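Local structure of carboxylesterase (Ferroplasma acidiphilum, 3WJ2) at the interface of chains A and B and the interface of chains A and C. The protein hydrolyses carboxylic esters as a carboxylesterase of the alpha/beta-hydrolase fold adapted to low pH. Sequence-based numbering; all coordinates share one arbitrary frame. Chains: chain A/B/C, Carboxylesterase.

Contact 1: the interface of chains A and B. Residues chain A 244, 270, 272, 303, 306-307; chain B 292, 295, 298-299, 302.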
loop_
_atom_site.group_PDB
_atom_site.type_symbol
_atom_site.label_atom_id
_atom_site.label_comp_id
_atom_site.label_asym_id
_atom_site.label_seq_id
_atom_site.Cartn_x
_atom_site.Cartn_y
_atom_site.Cartn_z
ATOM N N ILE A 244 -13.527 3.258 -18.882
ATOM C CA ILE A 244 -13.265 1.953 -18.225
ATOM C C ILE A 244 -11.730 1.924 -18.116
ATOM O O ILE A 244 -11.041 2.133 -19.140
ATOM C CB ILE A 244 -13.696 0.801 -19.093
ATOM C CG1 ILE A 244 -15.232 0.875 -19.440
ATOM C CG2 ILE A 244 -13.385 -0.546 -18.391
ATOM C CD1 ILE A 244 -15.755 -0.267 -20.437
ATOM N N ARG A 270 -18.236 9.711 -15.590
ATOM C CA ARG A 270 -18.543 8.328 -15.346
ATOM C C ARG A 270 -17.254 7.498 -15.554
ATOM O O ARG A 270 -16.604 7.667 -16.603
ATOM C CB ARG A 270 -19.509 7.880 -16.368
ATOM C CG ARG A 270 -20.924 8.297 -16.057
ATOM C CD ARG A 270 -21.780 7.714 -17.155
ATOM N NE ARG A 270 -21.825 6.258 -17.161
ATOM C CZ ARG A 270 -22.072 5.475 -18.211
ATOM N NH1 ARG A 270 -22.275 5.935 -19.426
ATOM N NH2 ARG A 270 -22.165 4.184 -18.042
ATOM N N VAL A 272 -15.286 3.523 -14.397
ATOM C CA VAL A 272 -15.184 2.298 -13.577
ATOM C C VAL A 272 -13.731 1.845 -13.757
ATOM O O VAL A 272 -13.226 1.933 -14.891
ATOM C CB VAL A 272 -16.168 1.162 -14.016
ATOM C CG1 VAL A 272 -16.007 0.765 -15.553
ATOM C CG2 VAL A 272 -16.004 -0.117 -13.043
ATOM N N ILE A 303 -19.039 -5.555 -21.536
ATOM C CA ILE A 303 -19.679 -4.277 -21.136
ATOM C C ILE A 303 -19.586 -3.165 -22.160
ATOM O O ILE A 303 -20.389 -2.172 -22.053
ATOM C CB ILE A 303 -19.449 -3.824 -19.705
ATOM C CG1 ILE A 303 -18.011 -3.274 -19.481
ATOM C CG2 ILE A 303 -19.915 -4.917 -18.721
ATOM C CD1 ILE A 303 -17.925 -2.383 -18.251
ATOM N N ASP A 306 -22.719 -1.680 -24.110
ATOM C CA ASP A 306 -23.615 -0.814 -23.331
ATOM C C ASP A 306 -23.371 0.683 -23.439
ATOM O O ASP A 306 -24.271 1.500 -23.212
ATOM C CB ASP A 306 -23.651 -1.271 -21.896
ATOM C CG ASP A 306 -24.197 -2.675 -21.783
ATOM O OD1 ASP A 306 -24.021 -3.555 -22.680
ATOM O OD2 ASP A 306 -24.890 -2.914 -20.808
ATOM N N TYR A 307 -22.172 1.098 -23.845
ATOM C CA TYR A 307 -21.879 2.495 -23.987
ATOM C C TYR A 307 -22.191 2.989 -25.424
ATOM O O TYR A 307 -22.018 4.207 -25.626
ATOM C CB TYR A 307 -20.350 2.673 -23.806
ATOM C CG TYR A 307 -19.936 2.436 -22.373
ATOM C CD1 TYR A 307 -19.763 3.509 -21.479
ATOM C CD2 TYR A 307 -19.736 1.093 -21.896
ATOM C CE1 TYR A 307 -19.374 3.341 -20.141
ATOM C CE2 TYR A 307 -19.352 0.903 -20.557
ATOM C CZ TYR A 307 -19.204 2.006 -19.699
ATOM O OH TYR A 307 -18.811 1.736 -18.448
ATOM N N GLY B 292 -20.245 2.870 -11.299
ATOM C CA GLY B 292 -18.997 2.029 -11.266
ATOM C C GLY B 292 -19.332 0.671 -10.689
ATOM O O GLY B 292 -18.941 -0.392 -11.312
ATOM N N ASN B 295 -21.302 -1.488 -13.145
ATOM C CA ASN B 295 -20.484 -2.018 -14.223
ATOM C C ASN B 295 -19.651 -3.188 -13.698
ATOM O O ASN B 295 -19.465 -4.119 -14.520
ATOM C CB ASN B 295 -19.538 -0.908 -14.715
ATOM C CG ASN B 295 -20.266 0.068 -15.692
ATOM O OD1 ASN B 295 -20.087 1.304 -15.605
ATOM N ND2 ASN B 295 -21.019 -0.492 -16.594
ATOM N N LYS B 298 -22.088 -6.028 -13.622
ATOM C CA LYS B 298 -22.332 -6.455 -14.996
ATOM C C LYS B 298 -21.163 -7.258 -15.595
ATOM O O LYS B 298 -21.373 -8.277 -16.239
ATOM C CB LYS B 298 -22.592 -5.277 -15.980
ATOM C CG LYS B 298 -23.828 -4.463 -15.550
ATOM C CD LYS B 298 -23.859 -3.139 -16.326
ATOM C CE LYS B 298 -23.904 -3.371 -17.752
ATOM N NZ LYS B 298 -24.417 -2.066 -18.392
ATOM N N MET B 299 -19.900 -6.848 -15.299
ATOM C CA MET B 299 -18.702 -7.518 -15.779
ATOM C C MET B 299 -18.703 -8.955 -15.263
ATOM O O MET B 299 -18.434 -9.886 -16.039
ATOM C CB MET B 299 -17.395 -6.796 -15.273
ATOM C CG MET B 299 -17.121 -5.550 -15.989
ATOM S SD MET B 299 -15.552 -4.977 -15.016
ATOM C CE MET B 299 -15.179 -3.671 -16.110
ATOM N N ARG B 302 -21.716 -11.215 -16.668
ATOM C CA ARG B 302 -21.593 -11.518 -18.058
ATOM C C ARG B 302 -20.612 -12.601 -18.388
ATOM O O ARG B 302 -20.683 -13.194 -19.435
ATOM C CB ARG B 302 -21.446 -10.259 -18.900
ATOM C CG ARG B 302 -22.721 -9.398 -18.847
ATOM C CD ARG B 302 -22.606 -8.156 -19.731
ATOM N NE ARG B 302 -23.810 -7.320 -19.572
ATOM C CZ ARG B 302 -24.022 -6.174 -20.204
ATOM N NH1 ARG B 302 -23.177 -5.740 -21.107
ATOM N NH2 ARG B 302 -25.142 -5.485 -19.998
#
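The carboxylate oxygen OD2 of A:Asp306 takes two donors from helix 291-303 of chain B. The ammonium nitrogen NZ of B:Lys298 reaches OD2 of A:Asp306 at 2.6 Å on the anti side, and the guanidinium nitrogen NH2 of B:Arg302 meets the same oxygen at 2.7 Å on the syn side, both tilted out of the carboxylate plane. B:Arg302 is extended from CG to NE and points end-on, its NH1 bonding the other oxygen, OD1 of A:Asp306, at 2.8 Å. This second bond comes from above the carboxylate plane, the carboxylate and guanidinium being turned 54° apart. A bend at chi3 (59°) in B:Lys298 helps bring its tip to the aspartate. Two cationic groups so close probably favour the ionised carboxylate.

The site is part of a two-fold symmetric interface between two enzyme copies, repeated with the chains exchanged; the structure alone does not show whether they pair in solution. Chain A contributes the end of helix 291-303, the 3-10 helix 304-307 and strand 271-276. Tip to tip, the phenol OH of A:Tyr307 hydrogen-bonds the amide oxygen OD1 of B:Asn295 at 3.1 Å, with ring and amide 25° from parallel. A:Val272 lies against the stem of B:Asn295 and sets CG2 3.4 Å from the carbonyl O of B:Gly292. Beneath the salt bridges A:Ile303 packs through two branches: CG2 on CB of B:Lys298 at 3.8 Å, CD1 on the methyl CE of B:Met299 at 3.7 Å.

Contact 2: the interface of chains A and C. Residues chain A 258-259, 262, 275; chain C 194, 197-198.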
loop_
_atom_site.group_PDB
_atom_site.type_symbol
_atom_site.label_atom_id
_atom_site.label_comp_id
_atom_site.label_asym_id
_atom_site.label_seq_id
_atom_site.Cartn_x
_atom_site.Cartn_y
_atom_site.Cartn_z
ATOM N N GLU A 258 -4.412 4.551 -11.390
ATOM C CA GLU A 258 -5.466 4.471 -10.386
ATOM C C GLU A 258 -5.707 5.941 -9.971
ATOM O O GLU A 258 -6.877 6.292 -9.807
ATOM C CB GLU A 258 -5.004 3.608 -9.228
ATOM C CG GLU A 258 -4.984 2.137 -9.818
ATOM C CD GLU A 258 -4.774 1.101 -8.770
ATOM O OE1 GLU A 258 -4.541 1.362 -7.561
ATOM O OE2 GLU A 258 -4.745 -0.134 -9.108
ATOM N N THR A 259 -4.652 6.728 -9.905
ATOM C CA THR A 259 -4.907 8.205 -9.706
ATOM C C THR A 259 -5.843 8.763 -10.806
ATOM O O THR A 259 -6.762 9.550 -10.543
ATOM C CB THR A 259 -3.620 8.991 -9.647
ATOM O OG1 THR A 259 -2.917 8.566 -8.511
ATOM C CG2 THR A 259 -3.964 10.588 -9.634
ATOM N N LYS A 262 -9.499 8.140 -10.325
ATOM C CA LYS A 262 -9.965 8.920 -9.083
ATOM C C LYS A 262 -10.181 10.374 -9.508
ATOM O O LYS A 262 -11.187 11.006 -9.092
ATOM C CB LYS A 262 -8.978 8.732 -7.992
ATOM C CG LYS A 262 -9.019 7.325 -7.289
ATOM C CD LYS A 262 -7.787 7.036 -6.487
ATOM C CE LYS A 262 -8.023 5.634 -5.764
ATOM N NZ LYS A 262 -6.927 5.309 -4.913
ATOM N N ARG A 275 -8.568 -3.118 -10.786
ATOM C CA ARG A 275 -7.149 -3.610 -10.697
ATOM C C ARG A 275 -7.199 -5.122 -10.777
ATOM O O ARG A 275 -7.843 -5.766 -9.972
ATOM C CB ARG A 275 -6.534 -3.192 -9.336
ATOM C CG ARG A 275 -5.072 -3.760 -9.169
ATOM C CD ARG A 275 -4.626 -3.705 -7.741
ATOM N NE ARG A 275 -4.370 -2.303 -7.339
ATOM C CZ ARG A 275 -3.573 -2.030 -6.294
ATOM N NH1 ARG A 275 -3.188 -2.999 -5.450
ATOM N NH2 ARG A 275 -3.253 -0.799 -6.025
ATOM N N ARG C 194 0.468 7.407 -5.399
ATOM C CA ARG C 194 -0.626 6.983 -4.542
ATOM C C ARG C 194 -0.636 7.772 -3.228
ATOM O O ARG C 194 -1.695 8.195 -2.819
ATOM C CB ARG C 194 -0.527 5.493 -4.288
ATOM C CG ARG C 194 -1.785 4.994 -3.405
ATOM C CD ARG C 194 -1.755 3.445 -3.108
ATOM N NE ARG C 194 -3.005 3.146 -2.321
ATOM C CZ ARG C 194 -4.228 2.973 -2.840
ATOM N NH1 ARG C 194 -4.420 3.033 -4.166
ATOM N NH2 ARG C 194 -5.313 2.791 -2.040
ATOM N N ILE C 197 -2.362 11.166 -4.132
ATOM C CA ILE C 197 -3.788 11.179 -4.312
ATOM C C ILE C 197 -4.522 10.759 -3.053
ATOM O O ILE C 197 -5.582 11.309 -2.755
ATOM C CB ILE C 197 -4.186 10.385 -5.584
ATOM C CG1 ILE C 197 -5.523 10.867 -6.126
ATOM C CG2 ILE C 197 -4.162 8.842 -5.310
ATOM C CD1 ILE C 197 -5.457 12.330 -6.606
ATOM N N GLU C 198 -3.963 9.838 -2.306
ATOM C CA GLU C 198 -4.752 9.404 -1.120
ATOM C C GLU C 198 -4.771 10.417 -0.026
ATOM O O GLU C 198 -5.727 10.495 0.791
ATOM C CB GLU C 198 -4.204 8.125 -0.553
ATOM C CG GLU C 198 -4.306 6.888 -1.551
ATOM C CD GLU C 198 -5.724 6.601 -1.984
ATOM O OE1 GLU C 198 -6.433 6.102 -1.072
ATOM O OE2 GLU C 198 -6.212 7.014 -3.069
HETATM O O HOH W 1 -2.650 3.039 -6.495
#
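A:Lys262 and C:Glu198 form a direct charged link between helix 254-266 of chain A and the short helix 194-198 of chain C, in a two-fold symmetric interface of two enzyme copies. The lysine is extended beyond CG and crosses the glutamate at about a right angle, placing NZ of A:Lys262 2.6 Å from OE2 of C:Glu198, a salt-bridging hydrogen bond that arrives from above the carboxylate plane. C:Glu198 is bent at chi2 (-58°), which folds its carboxylate back over one face of the C:Arg194 guanidinium, toward the rim; the two also form a salt bridge within chain C.

A second charged pair is looser and hydrated. OE1 of A:Glu258 lies 3.8 Å from NH1 of C:Arg194, the two flat groups nearly perpendicular at 84°. Water 1 bridges them, 2.7 Å from OE1 of A:Glu258 and 2.9 Å from NH1 of C:Arg194, in the plane of the guanidinium. Behind it A:Arg275 fixes the rotation of this carboxylate by a side-on grip: NE of A:Arg275 meets OE2 of A:Glu258 at 2.8 Å and NH2 of A:Arg275 meets OE1 of A:Glu258 at 2.9 Å.

Apolar packing is small: the methyl CG2 of A:Thr259 rests on CD1 of C:Ile197 at 3.8 Å.

In the alpha/beta-hydrolase fold of chain A, helix 254-266 carries A:Glu258, A:Thr259 and A:Lys262, and strand 271-276 the arginine that positions the glutamate.

Contact 3: the interface of chains A and C. Residues chain A 232, 259, 263; chain C 191-192, 196-197, 211.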
loop_
_atom_site.group_PDB
_atom_site.type_symbol
_atom_site.label_atom_id
_atom_site.label_comp_id
_atom_site.label_asym_id
_atom_site.label_seq_id
_atom_site.Cartn_x
_atom_site.Cartn_y
_atom_site.Cartn_z
ATOM N N LEU A 232 -2.021 13.157 -17.389
ATOM C CA LEU A 232 -2.101 13.526 -15.938
ATOM C C LEU A 232 -1.587 14.973 -15.668
ATOM O O LEU A 232 -1.857 15.523 -14.585
ATOM C CB LEU A 232 -1.334 12.553 -15.044
ATOM C CG LEU A 232 -2.333 11.451 -14.657
ATOM C CD1 LEU A 232 -1.510 10.230 -14.145
ATOM C CD2 LEU A 232 -3.211 11.944 -13.477
ATOM N N THR A 259 -4.652 6.728 -9.905
ATOM C CA THR A 259 -4.907 8.205 -9.706
ATOM C C THR A 259 -5.843 8.763 -10.806
ATOM O O THR A 259 -6.762 9.550 -10.543
ATOM C CB THR A 259 -3.620 8.991 -9.647
ATOM O OG1 THR A 259 -2.917 8.566 -8.511
ATOM C CG2 THR A 259 -3.964 10.588 -9.634
ATOM N N LYS A 263 -9.268 10.909 -10.321
ATOM C CA LYS A 263 -9.462 12.272 -10.876
ATOM C C LYS A 263 -10.670 12.400 -11.803
ATOM O O LYS A 263 -11.405 13.417 -11.742
ATOM C CB LYS A 263 -8.123 12.845 -11.497
ATOM C CG LYS A 263 -7.049 12.931 -10.515
ATOM C CD LYS A 263 -5.698 13.560 -10.965
ATOM C CE LYS A 263 -5.106 14.499 -9.930
ATOM N NZ LYS A 263 -3.682 14.950 -10.116
ATOM N N ASN C 191 1.869 14.882 -9.120
ATOM C CA ASN C 191 0.428 15.028 -8.872
ATOM C C ASN C 191 -0.303 13.710 -9.162
ATOM O O ASN C 191 -1.499 13.660 -9.546
ATOM C CB ASN C 191 -0.215 16.189 -9.659
ATOM C CG ASN C 191 -0.232 15.934 -11.148
ATOM O OD1 ASN C 191 0.587 15.163 -11.660
ATOM N ND2 ASN C 191 -1.109 16.617 -11.865
ATOM N N PHE C 192 0.399 12.630 -8.925
ATOM C CA PHE C 192 -0.211 11.350 -9.370
ATOM C C PHE C 192 0.201 10.143 -8.562
ATOM O O PHE C 192 -0.345 9.045 -8.903
ATOM C CB PHE C 192 0.125 11.101 -10.904
ATOM C CG PHE C 192 1.556 11.119 -11.190
ATOM C CD1 PHE C 192 2.410 10.041 -10.850
ATOM C CD2 PHE C 192 2.115 12.327 -11.708
ATOM C CE1 PHE C 192 3.796 10.112 -11.080
ATOM C CE2 PHE C 192 3.458 12.454 -11.881
ATOM C CZ PHE C 192 4.314 11.342 -11.640
ATOM N N PHE C 196 0.281 10.797 -2.961
ATOM C CA PHE C 196 -0.274 12.109 -3.332
ATOM C C PHE C 196 -1.803 12.158 -3.426
ATOM O O PHE C 196 -2.438 13.029 -2.819
ATOM C CB PHE C 196 0.321 12.615 -4.678
ATOM C CG PHE C 196 -0.370 13.854 -5.159
ATOM C CD1 PHE C 196 0.163 15.113 -4.798
ATOM C CD2 PHE C 196 -1.527 13.800 -5.964
ATOM C CE1 PHE C 196 -0.522 16.334 -5.246
ATOM C CE2 PHE C 196 -2.177 14.976 -6.374
ATOM C CZ PHE C 196 -1.645 16.219 -6.005
ATOM N N ILE C 197 -2.362 11.166 -4.132
ATOM C CA ILE C 197 -3.788 11.179 -4.312
ATOM C C ILE C 197 -4.522 10.759 -3.053
ATOM O O ILE C 197 -5.582 11.309 -2.755
ATOM C CB ILE C 197 -4.186 10.385 -5.584
ATOM C CG1 ILE C 197 -5.523 10.867 -6.126
ATOM C CG2 ILE C 197 -4.162 8.842 -5.310
ATOM C CD1 ILE C 197 -5.457 12.330 -6.606
ATOM N N ARG C 211 0.437 22.425 -5.605
ATOM C CA ARG C 211 0.524 23.105 -6.937
ATOM C C ARG C 211 0.785 24.585 -6.855
ATOM O O ARG C 211 1.593 25.126 -7.641
ATOM C CB ARG C 211 -0.688 22.779 -7.852
ATOM C CG ARG C 211 -0.606 21.225 -8.159
ATOM C CD ARG C 211 -1.589 20.733 -9.292
ATOM N NE ARG C 211 -1.971 19.304 -9.198
ATOM C CZ ARG C 211 -3.075 18.870 -8.571
ATOM N NH1 ARG C 211 -3.890 19.748 -7.982
ATOM N NH2 ARG C 211 -3.394 17.569 -8.524
#
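A:Thr259 and A:Lys263, one turn apart on helix 254-266 of this alpha/beta hydrolase, each present a donor to a backbone carbonyl of the loop at C:Asn191 and C:Phe192. The hydroxyl OG1 of A:Thr259, anti to its own carbonyl carbon (chi1 -64°), gives a hydrogen bond of 2.6 Å to O of C:Phe192, the hydroxyl standing well above the plane of that carbonyl. Its methyl CG2, anti to the backbone N, lies 3.8 Å from CA of C:Phe192, besides its packing on C:Ile197.

A:Lys263, bent at chi3 (138°), brings its ammonium NZ to O of C:Asn191 at 2.6 Å, lying in the plane of that carbonyl. On the way its CE passes CD1 of C:Ile197 at 4.0 Å. The tip of C:Arg211 comes toward the same ammonium head-on, but that arginine is poorly ordered and the approach of two cationic groups is doubtful.

The side chain of C:Asn191 points back across the interface: its amide ND2 bonds O of A:Leu232, in the 3-10 helix 231-233, at 3.0 Å, tilted 26° from the carbonyl plane. A:Leu232 also crosses C:Phe192 at a slant, CD1 of A:Leu232 touching CB of C:Phe192 at 3.7 Å, so the contact is with the stem of the phenylalanine. Within chain C, CA of C:Asn191 stands 3.5 Å above the plane of the C:Phe196 ring, over its centre, which probably helps to hold the loop.

Contact 4: the interface of chains A and C. Residues chain A 191-194, 197-198; chain C 255, 259, 262-263.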
loop_
_atom_site.group_PDB
_atom_site.type_symbol
_atom_site.label_atom_id
_atom_site.label_comp_id
_atom_site.label_asym_id
_atom_site.label_seq_id
_atom_site.Cartn_x
_atom_site.Cartn_y
_atom_site.Cartn_z
ATOM N N ASN A 191 9.134 8.475 -12.555
ATOM C CA ASN A 191 10.235 7.574 -12.174
ATOM C C ASN A 191 10.349 7.480 -10.645
ATOM O O ASN A 191 11.431 7.188 -10.114
ATOM C CB ASN A 191 11.586 8.054 -12.775
ATOM C CG ASN A 191 12.064 9.367 -12.157
ATOM O OD1 ASN A 191 11.238 10.145 -11.641
ATOM N ND2 ASN A 191 13.357 9.622 -12.195
ATOM N N PHE A 192 9.214 7.626 -9.983
ATOM C CA PHE A 192 9.268 7.725 -8.494
ATOM C C PHE A 192 8.121 7.236 -7.720
ATOM O O PHE A 192 8.259 7.174 -6.492
ATOM C CB PHE A 192 9.592 9.209 -8.100
ATOM C CG PHE A 192 8.600 10.180 -8.604
ATOM C CD1 PHE A 192 7.309 10.274 -8.079
ATOM C CD2 PHE A 192 8.896 10.945 -9.745
ATOM C CE1 PHE A 192 6.365 11.113 -8.655
ATOM C CE2 PHE A 192 7.933 11.852 -10.291
ATOM C CZ PHE A 192 6.677 11.910 -9.776
ATOM N N SER A 193 6.983 6.910 -8.321
ATOM C CA SER A 193 5.868 6.394 -7.512
ATOM C C SER A 193 6.280 5.075 -6.885
ATOM O O SER A 193 7.227 4.394 -7.269
ATOM C CB SER A 193 4.524 6.272 -8.332
ATOM O OG SER A 193 4.799 5.189 -9.286
ATOM N N ARG A 194 5.511 4.661 -5.879
ATOM C CA ARG A 194 5.723 3.369 -5.267
ATOM C C ARG A 194 5.544 2.175 -6.238
ATOM O O ARG A 194 6.385 1.324 -6.276
ATOM C CB ARG A 194 4.804 3.191 -4.059
ATOM C CG ARG A 194 5.194 1.879 -3.245
ATOM C CD ARG A 194 4.491 1.730 -1.835
ATOM N NE ARG A 194 5.064 0.472 -1.290
ATOM C CZ ARG A 194 6.179 0.401 -0.538
ATOM N NH1 ARG A 194 6.840 1.506 -0.204
ATOM N NH2 ARG A 194 6.651 -0.765 -0.093
ATOM N N ILE A 197 8.746 2.135 -8.438
ATOM C CA ILE A 197 10.010 1.642 -7.884
ATOM C C ILE A 197 9.922 0.212 -7.382
ATOM O O ILE A 197 10.882 -0.508 -7.570
ATOM C CB ILE A 197 10.437 2.663 -6.796
ATOM C CG1 ILE A 197 11.968 2.574 -6.522
ATOM C CG2 ILE A 197 9.639 2.569 -5.461
ATOM C CD1 ILE A 197 12.686 3.121 -7.756
ATOM N N GLU A 198 8.760 -0.228 -6.911
ATOM C CA GLU A 198 8.620 -1.567 -6.359
ATOM C C GLU A 198 8.550 -2.657 -7.472
ATOM O O GLU A 198 9.050 -3.750 -7.259
ATOM C CB GLU A 198 7.324 -1.735 -5.516
ATOM C CG GLU A 198 7.435 -0.780 -4.265
ATOM C CD GLU A 198 8.654 -1.103 -3.406
ATOM O OE1 GLU A 198 8.589 -2.166 -2.787
ATOM O OE2 GLU A 198 9.607 -0.271 -3.315
ATOM N N ASP C 255 5.594 9.120 -0.890
ATOM C CA ASP C 255 6.136 8.022 -1.792
ATOM C C ASP C 255 7.443 8.436 -2.558
ATOM O O ASP C 255 8.418 7.663 -2.540
ATOM C CB ASP C 255 5.098 7.516 -2.769
ATOM C CG ASP C 255 4.006 6.606 -2.068
ATOM O OD1 ASP C 255 4.209 6.190 -0.923
ATOM O OD2 ASP C 255 2.989 6.338 -2.734
ATOM N N THR C 259 11.137 6.586 -2.325
ATOM C CA THR C 259 11.923 6.181 -3.565
ATOM C C THR C 259 13.309 6.780 -3.529
ATOM O O THR C 259 14.317 6.090 -3.768
ATOM C CB THR C 259 11.225 6.680 -4.802
ATOM O OG1 THR C 259 9.945 5.989 -4.919
ATOM C CG2 THR C 259 12.069 6.578 -6.091
ATOM N N LYS C 262 15.786 4.757 -1.452
ATOM C CA LYS C 262 16.118 3.519 -2.184
ATOM C C LYS C 262 17.080 3.797 -3.299
ATOM O O LYS C 262 18.033 3.014 -3.458
ATOM C CB LYS C 262 14.900 2.870 -2.696
ATOM C CG LYS C 262 13.931 2.338 -1.521
ATOM C CD LYS C 262 12.556 1.987 -1.961
ATOM C CE LYS C 262 11.841 1.269 -0.709
ATOM N NZ LYS C 262 10.475 1.001 -1.060
ATOM N N LYS C 263 16.890 4.899 -4.007
ATOM C CA LYS C 263 17.868 5.262 -5.079
ATOM C C LYS C 263 19.235 5.543 -4.530
ATOM O O LYS C 263 20.265 5.256 -5.135
ATOM C CB LYS C 263 17.378 6.458 -5.924
ATOM C CG LYS C 263 16.046 6.194 -6.695
ATOM C CD LYS C 263 16.368 5.064 -7.668
ATOM C CE LYS C 263 17.209 5.678 -8.865
ATOM N NZ LYS C 263 17.638 4.502 -9.815
HETATM O O HOH W 2 2.848 5.712 -5.400
HETATM O O HOH W 3 6.490 4.352 -0.488
#
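The short helix 194-198 of chain A and the loop leading into it meet helix 254-266 of chain C, with A:Phe192, A:Ile197 and A:Glu198 against C:Thr259 and C:Lys262. The hydroxyl OG1 of C:Thr259 bonds the backbone O of A:Phe192 at 2.6 Å, tilted 37° above the carbonyl plane. The same threonine packs by its methyl: CG2 of C:Thr259 lies 3.9 Å from CD1 of A:Ile197, whose CG1 is anti to the backbone N (chi1 -158°), bringing the CG1-CD1 arm against the threonine methyl.

At the far end of the short helix, the extended C:Lys262 crosses A:Glu198 nearly perpendicularly and places NZ 2.7 Å from OE2 of that glutamate, a salt bridge approached from above the carboxylate plane. A:Glu198 sits with its carboxylate over one face of the guanidinium of A:Arg194, offset toward its rim.

Two waters tie the carboxylate of C:Asp255 to A:Arg194. Water 2 links OD2 of C:Asp255, at 2.7 Å, to the backbone N of A:Arg194 at the start of the helix; water 3 links OD1 of C:Asp255, at 3.0 Å, to NH1 of the guanidinium, lying in its plane. C:Lys263 is curled by bends at chi2 and chi3 and contributes a peripheral contact of its CD with A:Ile197.

Direct and water-mediated bonds together fasten this helix and loop to the neighbouring subunit, and would help hold the A-C pair together if that pair persists in solution.

Contacts 2 and 3 are neighbouring parts of one A-C interface, their C-alpha centres about 8 Å apart and sharing A:Thr259 and C:Ile197. Contact 4, about 16 and 15 Å from them, uses the same two helices, 194-198 and 254-266, with the chains exchanged, as two-fold symmetry requires, although the lysine at position 263 adopts different shapes in the two copies. Contact 1 joins chain A to chain B, its C-alpha centre about 19 Å from that of contact 2; strand 271-276 of chain A contributes to both. One subunit thus engages two neighbours, consistent with the four-copy deposited assembly, though the structure alone does not show the oligomer in solution.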